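Side-chain contacts in cysteine protease (Xylella fastidiosa, PDB 3OIS), which is probably a cysteine protease of the papain family, cleaving peptide bonds, and holds a molecule of uridine diphosphate in the crystal: residues I36-D41 and D282-K287; I42-Y47 and M125-I130; V132-G137 and T182-V187. All coordinates share one frame; numbering follows the deposited sequence. Where two conformers were deposited one is given.

Contact 1 of 3, residues I36-D41 and D282-K287; sequences IPDIAD and DFWVIK. With UDP (uridine-5'-diphosphate), chain E.
Asp38, in the loop that follows strand 35-36, sets its carboxylate against Asp282 and Trp284 at the start of the segment 282-287, on strand 280-287 of the antiparallel sheet. Two hydrogen bonds carry the contact. Trp284 NE1 donates a hydrogen bond to Asp38 OD2 over 2.8 Å at 158°; the oxygen lies in the plane of the indole, beyond its N-H edge, and accepts the bond on its syn lone pair. The chi1 of Asp38, -82°, places CG beside the backbone N and opposite the carbonyl carbon, which carries the carboxylate across to the indole. The second bond comes from the backbone: Asp38 N donates to Asp282 OD2 over 3.1 Å, nearly straight at 173°, and reaches the oxygen from well above the carboxylate plane. The same OD2 also pairs with Tyr35 OH.

Close packing accompanies these bonds. Pro37 CA sits 3.6 Å from Asp282 OD2, and Asp38 CB is 3.5 Å from Asp282 OD1 as the two aspartate side chains lie alongside each other, pointing opposite ways.

The charges are the striking feature, because Asp38 OD2 and Asp282 OD1 stand 3.5 Å apart with no hydrogen bond between them. Arg186, on the neighbouring strand 183-186, bridges the pair, giving NH2 to Asp38 and NH1 to Asp282. Farther along the loop, Asp41 OD2 accepts a hydrogen bond from the UDP ribose hydroxyl O3' over 2.8 Å and makes a salt bridge with Arg43.

With Arg186 between them and N-H donors on both, Asp38 and Asp282 can probably both remain ionised, so that Arg186 and the N-H donors probably offset the repulsion and hold this loop on the sheet.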
loop_
_atom_site.group_PDB
_atom_site.type_symbol
_atom_site.label_atom_id
_atom_site.label_comp_id
_atom_site.label_asym_id
_atom_site.label_seq_id
_atom_site.Cartn_x
_atom_site.Cartn_y
_atom_site.Cartn_z
ATOM N N ILE A 36 6.628 -7.376 0.804
ATOM C CA ILE A 36 7.445 -8.359 1.552
ATOM C C ILE A 36 7.171 -8.055 3.017
ATOM O O ILE A 36 7.139 -6.858 3.396
ATOM C CB ILE A 36 8.935 -8.023 1.321
ATOM C CG1 ILE A 36 9.440 -8.065 -0.188
ATOM C CG2 ILE A 36 9.784 -9.072 2.215
ATOM C CD1 ILE A 36 10.988 -7.412 -0.467
ATOM N N PRO A 37 6.899 -9.066 3.861
ATOM C CA PRO A 37 6.642 -8.780 5.261
ATOM C C PRO A 37 7.760 -7.975 5.909
ATOM O O PRO A 37 8.930 -8.198 5.660
ATOM C CB PRO A 37 6.527 -10.191 5.886
ATOM C CG PRO A 37 6.047 -11.044 4.686
ATOM C CD PRO A 37 6.943 -10.511 3.582
ATOM N N ASP A 38 7.388 -7.047 6.801
ATOM C CA ASP A 38 8.365 -6.203 7.480
ATOM C C ASP A 38 9.212 -7.102 8.411
ATOM O O ASP A 38 8.651 -7.876 9.172
ATOM C CB ASP A 38 7.672 -5.244 8.488
ATOM C CG ASP A 38 7.087 -3.980 7.874
ATOM O OD1 ASP A 38 7.352 -3.681 6.694
ATOM O OD2 ASP A 38 6.424 -3.236 8.678
ATOM N N ILE A 39 10.508 -6.815 8.468
ATOM C CA ILE A 39 11.374 -7.266 9.639
ATOM C C ILE A 39 10.827 -6.493 10.842
ATOM O O ILE A 39 10.547 -5.276 10.726
ATOM C CB ILE A 39 12.883 -6.977 9.413
ATOM C CG1 ILE A 39 13.708 -7.449 10.633
ATOM C CG2 ILE A 39 13.174 -5.483 9.115
ATOM C CD1 ILE A 39 15.245 -7.263 10.420
ATOM N N ALA A 40 10.640 -7.183 11.990
ATOM C CA ALA A 40 10.138 -6.473 13.174
ATOM C C ALA A 40 11.222 -5.611 13.824
ATOM O O ALA A 40 12.418 -5.975 13.771
ATOM C CB ALA A 40 9.609 -7.453 14.182
ATOM N N ASP A 41 10.808 -4.488 14.385
ATOM C CA ASP A 41 11.687 -3.619 15.104
ATOM C C ASP A 41 10.919 -3.278 16.412
ATOM O O ASP A 41 9.870 -2.686 16.353
ATOM C CB ASP A 41 12.024 -2.362 14.244
ATOM C CG ASP A 41 13.071 -1.398 14.863
ATOM O OD1 ASP A 41 13.301 -1.360 16.076
ATOM O OD2 ASP A 41 13.670 -0.664 14.086
ATOM N N ASP A 282 1.227 -5.942 9.187
ATOM C CA ASP A 282 1.967 -4.720 8.860
ATOM C C ASP A 282 1.016 -3.555 8.554
ATOM O O ASP A 282 1.095 -2.910 7.506
ATOM C CB ASP A 282 3.061 -4.937 7.766
ATOM C CG ASP A 282 4.098 -5.982 8.216
ATOM O OD1 ASP A 282 4.434 -5.974 9.442
ATOM O OD2 ASP A 282 4.397 -6.924 7.415
ATOM N N PHE A 283 0.172 -3.319 9.539
ATOM C CA PHE A 283 -0.807 -2.205 9.509
ATOM C C PHE A 283 -0.104 -0.951 10.020
ATOM O O PHE A 283 0.366 -0.958 11.147
ATOM C CB PHE A 283 -1.931 -2.537 10.493
ATOM C CG PHE A 283 -2.732 -3.775 10.115
ATOM C CD1 PHE A 283 -3.810 -3.675 9.250
ATOM C CD2 PHE A 283 -2.304 -5.038 10.491
ATOM C CE1 PHE A 283 -4.494 -4.746 8.820
ATOM C CE2 PHE A 283 -3.008 -6.209 10.044
ATOM C CZ PHE A 283 -4.145 -6.066 9.250
ATOM N N TRP A 284 -0.021 0.101 9.216
ATOM C CA TRP A 284 0.734 1.355 9.559
ATOM C C TRP A 284 -0.095 2.570 9.207
ATOM O O TRP A 284 -0.826 2.578 8.157
ATOM C CB TRP A 284 1.942 1.520 8.690
ATOM C CG TRP A 284 3.092 0.586 9.072
ATOM C CD1 TRP A 284 3.451 -0.536 8.409
ATOM C CD2 TRP A 284 4.088 0.822 10.096
ATOM N NE1 TRP A 284 4.645 -1.063 8.987
ATOM C CE2 TRP A 284 5.038 -0.226 10.001
ATOM C CE3 TRP A 284 4.301 1.851 11.041
ATOM C CZ2 TRP A 284 6.150 -0.300 10.859
ATOM C CZ3 TRP A 284 5.390 1.756 11.952
ATOM C CH2 TRP A 284 6.285 0.691 11.835
ATOM N N VAL A 285 0.077 3.584 10.060
ATOM C CA VAL A 285 -0.523 4.951 9.876
ATOM C C VAL A 285 0.609 5.935 9.769
ATOM O O VAL A 285 1.589 5.849 10.535
ATOM C CB VAL A 285 -1.352 5.361 11.095
ATOM C CG1 VAL A 285 -2.085 6.710 10.828
ATOM C CG2 VAL A 285 -2.303 4.305 11.429
ATOM N N ILE A 286 0.502 6.905 8.852
ATOM C CA ILE A 286 1.473 7.909 8.763
ATOM C C ILE A 286 0.821 9.277 9.122
ATOM O O ILE A 286 -0.384 9.452 9.005
ATOM C CB ILE A 286 2.080 7.901 7.361
ATOM C CG1 ILE A 286 1.019 8.251 6.248
ATOM C CG2 ILE A 286 2.801 6.471 7.123
ATOM C CD1 ILE A 286 1.717 8.648 4.975
ATOM N N LYS A 287 1.667 10.189 9.541
ATOM C CA LYS A 287 1.212 11.578 9.788
ATOM C C LYS A 287 2.270 12.563 9.456
ATOM O O LYS A 287 3.479 12.326 9.662
ATOM C CB LYS A 287 0.858 11.750 11.263
ATOM C CG LYS A 287 -0.091 12.951 11.492
ATOM C CD LYS A 287 -0.283 13.145 13.018
HETATM N N1 UDP E . 10.074 4.888 14.578
HETATM C C2 UDP E . 8.722 4.723 14.453
HETATM N N3 UDP E . 7.956 5.832 14.115
HETATM C C4 UDP E . 8.524 7.047 13.906
HETATM C C5 UDP E . 9.907 7.241 14.074
HETATM C C6 UDP E . 10.674 6.090 14.306
HETATM O O2 UDP E . 8.178 3.675 14.605
HETATM O O4 UDP E . 7.725 8.016 13.692
HETATM C "C1'" UDP E . 10.834 3.686 15.068
HETATM C "C2'" UDP E . 11.008 2.597 14.031
HETATM O "O2'" UDP E . 11.108 1.388 14.782
HETATM C "C3'" UDP E . 12.337 2.982 13.513
HETATM C "C4'" UDP E . 13.095 3.372 14.802
HETATM O "O4'" UDP E . 12.112 4.078 15.589
HETATM O "O3'" UDP E . 12.922 1.808 12.957
HETATM C "C5'" UDP E . 14.330 4.204 14.469
HETATM O "O5'" UDP E . 13.866 5.402 13.851
HETATM P PA UDP E . 14.703 6.673 13.689
HETATM O O1A UDP E . 14.169 7.613 12.679
HETATM O O2A UDP E . 15.030 7.272 15.013
HETATM O O3A UDP E . 16.053 5.975 13.101
HETATM P PB UDP E . 17.389 6.518 12.371
HETATM O O1B UDP E . 18.521 5.968 13.108
HETATM O O2B UDP E . 17.245 6.055 11.015
HETATM O O3B UDP E . 17.485 8.013 12.353
#

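Contact 2 of 3, residues I42-Y47 and M125-I130; sequences IRDFSY and MIRDGI. With UDP (uridine-5'-diphosphate), chain E.
The part of the UDP pocket that holds the ribose is built round a salt bridge between Asp44, in the loop before helix 51-55, and Arg127, in the first turn of helix 126-135. Arg127 grips the carboxylate end-on with both terminal nitrogens: NH2 meets Asp44 OD1 at 2.9 Å and NH1 meets Asp44 OD2 at 3.0 Å, each on the syn lone pair. The two flat groups are nearly coplanar, 20° apart, although the side chains cross at about a right angle. Arg127 leaves its helix with CG between the backbone N and the carbonyl carbon (chi1 74°), and a bend at chi3 then turns the guanidinium toward the loop.

Each end of the bridge has further work. Asp44 OD1 also accepts a hydrogen bond from the ribose hydroxyl O2' of UDP at 2.7 Å, while Asp44 OD2 pairs with Arg186, so the carboxylate is held by Arg127, Arg186 and the ribose; the guanidinium has Ile39 O as a second partner, through NH1.

The residues flanking Asp44 also reach the nucleotide. Phe45 N donates to UDP O2 over 3.0 Å, and the Phe45 ring covers one face of the uracil, with N3 lying 3.3 Å above the ring centre. Arg43 lays a guanidinium face against C5' of the ribose.

An acidic side chain on the ribose hydroxyls and an aromatic ring over the base are features characteristic of nucleotide-binding sites.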
loop_
_atom_site.group_PDB
_atom_site.type_symbol
_atom_site.label_atom_id
_atom_site.label_comp_id
_atom_site.label_asym_id
_atom_site.label_seq_id
_atom_site.Cartn_x
_atom_site.Cartn_y
_atom_site.Cartn_z
ATOM N N ILE A 42 11.435 -3.692 17.575
ATOM C CA ILE A 42 10.744 -3.343 18.863
ATOM C C ILE A 42 10.648 -1.776 19.071
ATOM O O ILE A 42 9.868 -1.356 19.923
ATOM C CB ILE A 42 11.452 -3.928 20.111
ATOM C CG1 ILE A 42 12.898 -3.358 20.184
ATOM C CG2 ILE A 42 11.340 -5.411 20.055
ATOM C CD1 ILE A 42 13.727 -3.766 21.474
ATOM N N ARG A 43 11.406 -0.947 18.358
ATOM C CA ARG A 43 11.225 0.524 18.504
ATOM C C ARG A 43 9.958 1.032 17.826
ATOM O O ARG A 43 9.626 2.235 17.957
ATOM C CB ARG A 43 12.418 1.285 17.970
ATOM C CG ARG A 43 13.712 0.966 18.738
ATOM C CD ARG A 43 14.836 1.561 17.982
ATOM N NE ARG A 43 15.053 0.810 16.740
ATOM C CZ ARG A 43 15.961 1.130 15.855
ATOM N NH1 ARG A 43 16.076 0.393 14.725
ATOM N NH2 ARG A 43 16.834 2.113 16.093
ATOM N N ASP A 44 9.238 0.158 17.100
ATOM C CA ASP A 44 8.071 0.625 16.313
ATOM C C ASP A 44 6.985 1.255 17.224
ATOM O O ASP A 44 6.560 0.680 18.230
ATOM C CB ASP A 44 7.427 -0.511 15.546
ATOM C CG ASP A 44 8.237 -0.965 14.305
ATOM O OD1 ASP A 44 9.190 -0.328 13.955
ATOM O OD2 ASP A 44 7.892 -2.011 13.753
ATOM N N PHE A 45 6.565 2.462 16.870
ATOM C CA PHE A 45 5.605 3.223 17.647
ATOM C C PHE A 45 4.309 2.464 17.531
ATOM O O PHE A 45 3.999 1.870 16.467
ATOM C CB PHE A 45 5.381 4.644 17.044
ATOM C CG PHE A 45 6.551 5.595 17.195
ATOM C CD1 PHE A 45 7.805 5.181 17.694
ATOM C CD2 PHE A 45 6.371 6.965 16.924
ATOM C CE1 PHE A 45 8.862 6.073 17.795
ATOM C CE2 PHE A 45 7.407 7.897 17.004
ATOM C CZ PHE A 45 8.667 7.473 17.494
ATOM N N SER A 46 3.518 2.531 18.609
ATOM C CA SER A 46 2.165 1.943 18.648
ATOM C C SER A 46 1.129 3.027 18.441
ATOM O O SER A 46 1.163 4.062 19.107
ATOM C CB SER A 46 1.851 1.334 19.990
ATOM O OG SER A 46 2.758 0.334 20.231
ATOM N N TYR A 47 0.229 2.802 17.487
ATOM C CA TYR A 47 -0.921 3.709 17.304
ATOM C C TYR A 47 -1.910 3.446 18.457
ATOM O O TYR A 47 -2.355 2.330 18.657
ATOM C CB TYR A 47 -1.541 3.468 15.907
ATOM C CG TYR A 47 -2.775 4.310 15.667
ATOM C CD1 TYR A 47 -2.631 5.592 15.156
ATOM C CD2 TYR A 47 -4.063 3.852 16.020
ATOM C CE1 TYR A 47 -3.748 6.408 14.903
ATOM C CE2 TYR A 47 -5.219 4.723 15.791
ATOM C CZ TYR A 47 -5.002 5.933 15.229
ATOM O OH TYR A 47 -6.055 6.739 15.016
ATOM N N MET A 125 9.324 -3.793 1.695
ATOM C CA MET A 125 8.621 -3.809 2.959
ATOM C C MET A 125 7.972 -2.436 3.114
ATOM O O MET A 125 8.551 -1.409 2.764
ATOM C CB MET A 125 9.614 -4.033 4.117
ATOM C CG MET A 125 10.283 -5.406 4.031
ATOM S SD MET A 125 11.553 -5.422 5.396
ATOM C CE MET A 125 12.121 -7.124 5.161
ATOM N N ILE A 126 6.737 -2.449 3.590
ATOM C CA ILE A 126 6.036 -1.182 3.967
ATOM C C ILE A 126 6.880 -0.280 4.844
ATOM O O ILE A 126 7.002 0.958 4.575
ATOM C CB ILE A 126 4.683 -1.474 4.628
ATOM C CG1 ILE A 126 3.860 -2.225 3.555
ATOM C CG2 ILE A 126 4.006 -0.080 5.003
ATOM C CD1 ILE A 126 2.609 -2.788 4.170
ATOM N N ARG A 127 7.558 -0.900 5.806
ATOM C CA ARG A 127 8.319 -0.100 6.739
ATOM C C ARG A 127 9.436 0.671 6.024
ATOM O O ARG A 127 9.861 1.768 6.469
ATOM C CB ARG A 127 8.875 -0.934 7.888
ATOM C CG ARG A 127 10.104 -1.873 7.472
ATOM C CD ARG A 127 10.702 -2.698 8.678
ATOM N NE ARG A 127 10.990 -1.691 9.625
ATOM C CZ ARG A 127 10.424 -1.556 10.834
ATOM N NH1 ARG A 127 9.727 -2.554 11.449
ATOM N NH2 ARG A 127 10.663 -0.407 11.480
ATOM N N ASP A 128 9.928 0.135 4.916
ATOM C CA ASP A 128 10.992 0.803 4.176
ATOM C C ASP A 128 10.433 1.939 3.269
ATOM O O ASP A 128 11.023 2.994 3.167
ATOM C CB ASP A 128 11.739 -0.214 3.283
ATOM C CG ASP A 128 12.606 -1.136 4.117
ATOM O OD1 ASP A 128 12.900 -0.767 5.300
ATOM O OD2 ASP A 128 13.008 -2.202 3.594
ATOM N N GLY A 129 9.232 1.726 2.718
ATOM C CA GLY A 129 8.540 2.843 2.028
ATOM C C GLY A 129 8.304 3.972 3.032
ATOM O O GLY A 129 8.444 5.122 2.677
ATOM N N ILE A 130 7.891 3.627 4.250
ATOM C CA ILE A 130 7.690 4.638 5.294
ATOM C C ILE A 130 8.983 5.347 5.697
ATOM O O ILE A 130 9.026 6.552 5.820
ATOM C CB ILE A 130 6.967 4.000 6.465
ATOM C CG1 ILE A 130 5.539 3.717 6.037
ATOM C CG2 ILE A 130 6.880 4.961 7.703
ATOM C CD1 ILE A 130 4.814 2.845 7.136
HETATM N N1 UDP E . 10.074 4.888 14.578
HETATM C C2 UDP E . 8.722 4.723 14.453
HETATM N N3 UDP E . 7.956 5.832 14.115
HETATM C C4 UDP E . 8.524 7.047 13.906
HETATM C C5 UDP E . 9.907 7.241 14.074
HETATM C C6 UDP E . 10.674 6.090 14.306
HETATM O O2 UDP E . 8.178 3.675 14.605
HETATM O O4 UDP E . 7.725 8.016 13.692
HETATM C "C1'" UDP E . 10.834 3.686 15.068
HETATM C "C2'" UDP E . 11.008 2.597 14.031
HETATM O "O2'" UDP E . 11.108 1.388 14.782
HETATM C "C3'" UDP E . 12.337 2.982 13.513
HETATM C "C4'" UDP E . 13.095 3.372 14.802
HETATM O "O4'" UDP E . 12.112 4.078 15.589
HETATM O "O3'" UDP E . 12.922 1.808 12.957
HETATM C "C5'" UDP E . 14.330 4.204 14.469
HETATM O "O5'" UDP E . 13.866 5.402 13.851
HETATM P PA UDP E . 14.703 6.673 13.689
HETATM O O1A UDP E . 14.169 7.613 12.679
HETATM O O2A UDP E . 15.030 7.272 15.013
HETATM O O3A UDP E . 16.053 5.975 13.101
HETATM P PB UDP E . 17.389 6.518 12.371
HETATM O O1B UDP E . 18.521 5.968 13.108
HETATM O O2B UDP E . 17.245 6.055 11.015
HETATM O O3B UDP E . 17.485 8.013 12.353
#

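Contact 3 of 3, residues V132-G137 and T182-V187; sequences VLHKLG and TEYSRV. With UDP (uridine-5'-diphosphate), chain E.
The Tyr184 ring turns one face to the uracil of UDP, whose N3 lies 3.3 Å above its centre, and its edge to His134. Tyrosine and histidine form an offset edge-to-face pair: the Tyr184 edge points at the His134 face, the planes stand at 74°, and Tyr184 CE1 is 3.7 Å from His134 ND1. Two waters lie in the plane of the imidazole, at its edge. One joins ND1 to Tyr184 OH and to the alpha-phosphate oxygen O1A; the other, whose oxygen is 2.8 Å from Thr182 O, to which it donates, also bonds His134 NE2. No direct hydrogen bond crosses the segments.

The chi1 of Tyr184, 53°, brings its ring under the base, while its backbone reads the uracil edge: Tyr184 N donates to O4 at 3.0 Å, and UDP N3 to Tyr184 O at 2.8 Å. Lys135 NZ, near the end of the helix, spans both phosphates, 3.0 Å from O1A and 3.0 Å from O3B.

A classic beta bulge opens the strand, with Thr182 and Glu183 set opposite the single residue Lys287. Base, phosphates and aromatic face are thus all held in this UDP pocket, set between a helix and the strand 183-186.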
loop_
_atom_site.group_PDB
_atom_site.type_symbol
_atom_site.label_atom_id
_atom_site.label_comp_id
_atom_site.label_asym_id
_atom_site.label_seq_id
_atom_site.Cartn_x
_atom_site.Cartn_y
_atom_site.Cartn_z
ATOM N N VAL A 132 11.536 5.916 3.654
ATOM C CA VAL A 132 11.720 6.835 2.545
ATOM C C VAL A 132 10.878 8.095 2.772
ATOM O O VAL A 132 11.408 9.187 2.757
ATOM C CB VAL A 132 11.323 6.230 1.179
ATOM C CG1 VAL A 132 11.418 7.250 0.079
ATOM C CG2 VAL A 132 12.205 4.992 0.868
ATOM N N LEU A 133 9.580 7.921 3.069
ATOM C CA LEU A 133 8.762 9.116 3.341
ATOM C C LEU A 133 9.244 9.978 4.496
ATOM O O LEU A 133 9.012 11.199 4.437
ATOM C CB LEU A 133 7.308 8.721 3.526
ATOM C CG LEU A 133 6.682 8.130 2.279
ATOM C CD1 LEU A 133 5.197 7.579 2.599
ATOM C CD2 LEU A 133 6.655 9.090 1.108
ATOM N N HIS A 134 9.797 9.356 5.535
ATOM C CA HIS A 134 10.224 10.062 6.751
ATOM C C HIS A 134 11.528 10.831 6.516
ATOM O O HIS A 134 11.637 11.996 6.907
ATOM C CB HIS A 134 10.431 9.080 7.882
ATOM C CG HIS A 134 10.652 9.732 9.217
ATOM N ND1 HIS A 134 11.339 9.117 10.255
ATOM C CD2 HIS A 134 10.256 10.946 9.685
ATOM C CE1 HIS A 134 11.347 9.923 11.310
ATOM N NE2 HIS A 134 10.711 11.045 10.993
ATOM N N LYS A 135 12.503 10.166 5.899
ATOM C CA LYS A 135 13.839 10.725 5.715
ATOM C C LYS A 135 14.063 11.481 4.409
ATOM O O LYS A 135 14.851 12.450 4.398
ATOM C CB LYS A 135 14.871 9.592 5.769
ATOM C CG LYS A 135 14.841 8.821 7.054
ATOM C CD LYS A 135 15.212 9.636 8.289
ATOM C CE LYS A 135 15.166 8.753 9.529
ATOM N NZ LYS A 135 15.487 9.506 10.756
ATOM N N LEU A 136 13.399 11.083 3.305
ATOM C CA LEU A 136 13.582 11.685 1.994
ATOM C C LEU A 136 12.330 12.453 1.559
ATOM O O LEU A 136 12.419 13.352 0.772
ATOM C CB LEU A 136 13.895 10.615 0.958
ATOM C CG LEU A 136 15.035 9.664 1.350
ATOM C CD1 LEU A 136 15.449 8.755 0.194
ATOM C CD2 LEU A 136 16.246 10.450 1.901
ATOM N N GLY A 137 11.131 12.025 2.021
ATOM C CA GLY A 137 9.908 12.611 1.442
ATOM C C GLY A 137 9.507 11.927 0.140
ATOM O O GLY A 137 9.791 10.675 -0.071
ATOM N N THR A 182 6.191 13.193 9.341
ATOM C CA THR A 182 6.854 13.395 10.663
ATOM C C THR A 182 6.814 12.207 11.655
ATOM O O THR A 182 7.643 12.109 12.572
ATOM C CB THR A 182 6.418 14.716 11.349
ATOM O OG1 THR A 182 5.039 14.606 11.655
ATOM C CG2 THR A 182 6.647 15.902 10.380
ATOM N N GLU A 183 5.814 11.357 11.496
ATOM C CA GLU A 183 5.676 10.231 12.367
ATOM C C GLU A 183 4.912 9.098 11.681
ATOM O O GLU A 183 4.174 9.309 10.688
ATOM C CB GLU A 183 4.936 10.764 13.617
ATOM C CG GLU A 183 4.453 9.803 14.638
ATOM C CD GLU A 183 3.344 10.476 15.479
ATOM O OE1 GLU A 183 2.561 9.749 16.098
ATOM O OE2 GLU A 183 3.217 11.730 15.458
ATOM N N TYR A 184 5.139 7.885 12.196
ATOM C CA TYR A 184 4.423 6.684 11.750
ATOM C C TYR A 184 4.300 5.704 12.883
ATOM O O TYR A 184 5.196 5.625 13.766
ATOM C CB TYR A 184 5.082 5.993 10.540
ATOM C CG TYR A 184 6.576 5.692 10.749
ATOM C CD1 TYR A 184 7.533 6.668 10.586
ATOM C CD2 TYR A 184 7.019 4.388 11.024
ATOM C CE1 TYR A 184 8.946 6.390 10.713
ATOM C CE2 TYR A 184 8.367 4.106 11.149
ATOM C CZ TYR A 184 9.311 5.082 10.986
ATOM O OH TYR A 184 10.623 4.768 11.137
ATOM N N SER A 185 3.193 4.978 12.904
ATOM C CA SER A 185 2.960 4.010 13.985
ATOM C C SER A 185 2.187 2.812 13.503
ATOM O O SER A 185 1.363 2.889 12.564
ATOM C CB SER A 185 2.237 4.621 15.184
ATOM O OG SER A 185 1.003 5.262 14.832
ATOM N N ARG A 186 2.420 1.668 14.152
ATOM C CA ARG A 186 1.655 0.460 13.844
ATOM C C ARG A 186 0.318 0.347 14.533
ATOM O O ARG A 186 0.209 0.527 15.780
ATOM C CB ARG A 186 2.392 -0.825 14.342
ATOM C CG ARG A 186 3.550 -1.119 13.602
ATOM C CD ARG A 186 4.019 -2.518 13.978
ATOM N NE ARG A 186 5.226 -2.777 13.226
ATOM C CZ ARG A 186 5.252 -3.486 12.070
ATOM N NH1 ARG A 186 4.115 -4.041 11.598
ATOM N NH2 ARG A 186 6.430 -3.654 11.447
ATOM N N VAL A 187 -0.676 -0.055 13.779
ATOM C CA VAL A 187 -2.002 -0.370 14.323
ATOM C C VAL A 187 -2.092 -1.815 14.649
ATOM O O VAL A 187 -1.658 -2.674 13.869
ATOM C CB VAL A 187 -3.198 -0.037 13.379
ATOM C CG1 VAL A 187 -4.503 -0.150 14.182
ATOM C CG2 VAL A 187 -3.150 1.384 12.778
HETATM N N1 UDP E . 10.074 4.888 14.578
HETATM C C2 UDP E . 8.722 4.723 14.453
HETATM N N3 UDP E . 7.956 5.832 14.115
HETATM C C4 UDP E . 8.524 7.047 13.906
HETATM C C5 UDP E . 9.907 7.241 14.074
HETATM C C6 UDP E . 10.674 6.090 14.306
HETATM O O2 UDP E . 8.178 3.675 14.605
HETATM O O4 UDP E . 7.725 8.016 13.692
HETATM C "C1'" UDP E . 10.834 3.686 15.068
HETATM C "C2'" UDP E . 11.008 2.597 14.031
HETATM O "O2'" UDP E . 11.108 1.388 14.782
HETATM C "C3'" UDP E . 12.337 2.982 13.513
HETATM C "C4'" UDP E . 13.095 3.372 14.802
HETATM O "O4'" UDP E . 12.112 4.078 15.589
HETATM O "O3'" UDP E . 12.922 1.808 12.957
HETATM C "C5'" UDP E . 14.330 4.204 14.469
HETATM O "O5'" UDP E . 13.866 5.402 13.851
HETATM P PA UDP E . 14.703 6.673 13.689
HETATM O O1A UDP E . 14.169 7.613 12.679
HETATM O O2A UDP E . 15.030 7.272 15.013
HETATM O O3A UDP E . 16.053 5.975 13.101
HETATM P PB UDP E . 17.389 6.518 12.371
HETATM O O1B UDP E . 18.521 5.968 13.108
HETATM O O2B UDP E . 17.245 6.055 11.015
HETATM O O3B UDP E . 17.485 8.013 12.353
HETATM O O HOH W 1 12.476 6.647 10.752
HETATM O O HOH W 2 10.200 13.174 12.823
#

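How the contacts relate
All three contacts touch UDP and none is fully buried; contact 1 is nearest the middle of the chain, its centre about 10 Å from the chain's centre, against about 13 and 14 Å for contacts 2 and 3. Contact 1 ties the loop after strand 35-36 to the sheet by hydrogen bonds and hydrogen-bonds the nucleotide through Asp41; contact 2 is a salt bridge from that loop's continuation to helix 126-135; contact 3, farther along this helix, relies on rings and waters. Contacts 1 and 3 share the sheet through paired strands 280-287 and 183-186, where Trp284 packs on Tyr184. Arg186, from the strand of contact 3, pairs with aspartates of contacts 1 and 2. Phe45 and Tyr184 enclose the uracil from opposite faces.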